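Long-range contact in Ika8 (Synthetic construct, PDB 6G6O), which is a computationally designed, symmetrical eight-bladed beta-propeller of the WD40 type, an artificial protein with no assigned function: residues A[247-252]-A[280-285]. Residues are numbered along the deposited sequence; the frame is centred on the assembly and turned at random.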
loop_
_atom_site.group_PDB
_atom_site.type_symbol
_atom_site.label_atom_id
_atom_site.label_comp_id
_atom_site.label_asym_id
_atom_site.label_seq_id
_atom_site.Cartn_x
_atom_site.Cartn_y
_atom_site.Cartn_z
ATOM N N GLU A 247 20.587 6.574 -10.295
ATOM C CA GLU A 247 19.599 5.775 -11.004
ATOM C C GLU A 247 20.203 4.441 -11.424
ATOM O O GLU A 247 21.379 4.360 -11.788
ATOM C CB GLU A 247 19.076 6.533 -12.223
ATOM C CG GLU A 247 18.161 7.695 -11.873
ATOM C CD GLU A 247 17.289 8.127 -13.033
ATOM O OE1 GLU A 247 17.572 9.186 -13.631
ATOM O OE2 GLU A 247 16.320 7.405 -13.348
ATOM N N LEU A 248 19.391 3.387 -11.364
ATOM C CA LEU A 248 19.868 2.040 -11.643
ATOM C C LEU A 248 19.451 1.516 -13.010
ATOM O O LEU A 248 20.079 0.576 -13.509
ATOM C CB LEU A 248 19.378 1.070 -10.562
ATOM C CG LEU A 248 20.060 1.188 -9.198
ATOM C CD1 LEU A 248 19.536 0.128 -8.247
ATOM C CD2 LEU A 248 21.571 1.083 -9.342
ATOM N N VAL A 249 18.415 2.088 -13.622
ATOM C CA VAL A 249 17.981 1.676 -14.951
ATOM C C VAL A 249 17.108 2.782 -15.520
ATOM O O VAL A 249 16.481 3.542 -14.777
ATOM C CB VAL A 249 17.239 0.315 -14.909
ATOM C CG1 VAL A 249 15.858 0.469 -14.290
ATOM C CG2 VAL A 249 17.150 -0.290 -16.300
ATOM N N SER A 250 17.077 2.876 -16.846
ATOM C CA SER A 250 16.314 3.900 -17.548
ATOM C C SER A 250 15.052 3.276 -18.133
ATOM O O SER A 250 15.133 2.412 -19.013
ATOM C CB SER A 250 17.157 4.543 -18.649
ATOM O OG SER A 250 16.387 5.448 -19.420
ATOM N N LEU A 251 13.894 3.711 -17.641
ATOM C CA LEU A 251 12.601 3.283 -18.153
ATOM C C LEU A 251 11.884 4.479 -18.762
ATOM O O LEU A 251 11.977 5.597 -18.248
ATOM C CB LEU A 251 11.733 2.666 -17.051
ATOM C CG LEU A 251 12.349 1.610 -16.131
ATOM C CD1 LEU A 251 11.332 1.167 -15.094
ATOM C CD2 LEU A 251 12.861 0.421 -16.925
ATOM N N GLU A 252 11.165 4.239 -19.860
ATOM C CA GLU A 252 10.467 5.328 -20.533
ATOM C C GLU A 252 9.216 5.761 -19.781
ATOM O O GLU A 252 8.803 6.921 -19.894
ATOM C CB GLU A 252 10.106 4.922 -21.965
ATOM C CG GLU A 252 9.509 3.530 -22.100
ATOM C CD GLU A 252 10.564 2.452 -22.289
ATOM O OE1 GLU A 252 11.275 2.135 -21.310
ATOM O OE2 GLU A 252 10.685 1.926 -23.416
ATOM N N TRP A 280 8.182 -3.857 -16.805
ATOM C CA TRP A 280 9.589 -3.917 -17.164
ATOM C C TRP A 280 10.295 -4.992 -16.354
ATOM O O TRP A 280 9.794 -5.461 -15.329
ATOM C CB TRP A 280 10.308 -2.584 -16.920
ATOM C CG TRP A 280 9.755 -1.408 -17.646
ATOM C CD1 TRP A 280 10.164 -0.922 -18.853
ATOM C CD2 TRP A 280 8.713 -0.540 -17.195
ATOM N NE1 TRP A 280 9.430 0.187 -19.188
ATOM C CE2 TRP A 280 8.530 0.443 -18.187
ATOM C CE3 TRP A 280 7.909 -0.504 -16.052
ATOM C CZ2 TRP A 280 7.579 1.451 -18.071
ATOM C CZ3 TRP A 280 6.967 0.497 -15.939
ATOM C CH2 TRP A 280 6.810 1.462 -16.941
ATOM N N ASP A 281 11.476 -5.368 -16.829
ATOM C CA ASP A 281 12.438 -6.122 -16.038
ATOM C C ASP A 281 13.498 -5.135 -15.565
ATOM O O ASP A 281 14.148 -4.478 -16.386
ATOM C CB ASP A 281 13.055 -7.262 -16.853
ATOM C CG ASP A 281 14.123 -8.027 -16.085
ATOM O OD1 ASP A 281 15.180 -7.444 -15.780
ATOM O OD2 ASP A 281 13.903 -9.218 -15.784
ATOM N N ILE A 282 13.664 -5.028 -14.244
ATOM C CA ILE A 282 14.536 -4.005 -13.675
ATOM C C ILE A 282 15.997 -4.217 -14.051
ATOM O O ILE A 282 16.799 -3.281 -13.949
ATOM C CB ILE A 282 14.371 -3.961 -12.144
ATOM C CG1 ILE A 282 14.653 -2.557 -11.613
ATOM C CG2 ILE A 282 15.294 -4.963 -11.470
ATOM C CD1 ILE A 282 14.519 -2.454 -10.115
ATOM N N LEU A 283 16.367 -5.417 -14.493
ATOM C CA LEU A 283 17.756 -5.723 -14.803
ATOM C C LEU A 283 18.126 -5.318 -16.225
ATOM O O LEU A 283 19.134 -4.635 -16.438
ATOM C CB LEU A 283 18.018 -7.216 -14.592
ATOM C CG LEU A 283 19.288 -7.598 -13.842
ATOM C CD1 LEU A 283 19.548 -6.610 -12.719
ATOM C CD2 LEU A 283 19.143 -9.006 -13.299
ATOM N N THR A 284 17.326 -5.730 -17.205
ATOM C CA THR A 284 17.581 -5.395 -18.599
ATOM C C THR A 284 16.912 -4.099 -19.034
ATOM O O THR A 284 17.189 -3.618 -20.137
ATOM C CB THR A 284 17.112 -6.534 -19.513
ATOM O OG1 THR A 284 15.704 -6.738 -19.345
ATOM C CG2 THR A 284 17.849 -7.821 -19.178
ATOM N N GLY A 285 16.047 -3.525 -18.200
ATOM C CA GLY A 285 15.294 -2.349 -18.575
ATOM C C GLY A 285 14.318 -2.550 -19.710
ATOM O O GLY A 285 13.712 -1.572 -20.165
HETATM O O HOH W 1 19.654 -2.194 -15.361
#
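At the joint between two neighbouring blades of this WD40 beta-propeller, Val249 and Leu251, on the outer edge strand of one blade and the chain just after it, meet Trp280, Ile282 and Gly285 of the next. Strand 247-249 is an outermost strand of the blade formed with strands 218-224, 227-232 and 237-241, while 276-281 is the third strand of the following blade and turns at 282-285 toward strand 287-292. Leu251 lies over one face of the Trp280 indole: CD2 makes a CH-pi contact 3.9 Å from the centroid of the five-membered ring, and CD1 sits above the plane, offset toward the rim, 3.8 Å from Trp280 CD2. With CG anti to the carbonyl carbon (chi1 -48°), Leu251 turns toward the indole and both methyls come against it. The Glu252 chain, bent at chi2 (-89°), curls back to offer OE1 to Trp280 NE1, a weak hydrogen bond of 3.4 Å. An alanine in place of Trp280 would probably open a gap beneath Leu251 and leave Glu252 OE1 without its indole N-H. Farther along, Val249 CB packs 3.7 Å from Ile282 O, and its CG2 comes within 3.6 Å of Gly285 CA, where a beta carbon would clash with that methyl. Asp281 OD1 accepts Leu283 N at 2.7 Å, an Asx turn, and Thr284 N at 3.1 Å, completing an Asx motif, from opposite faces of the carboxylate plane.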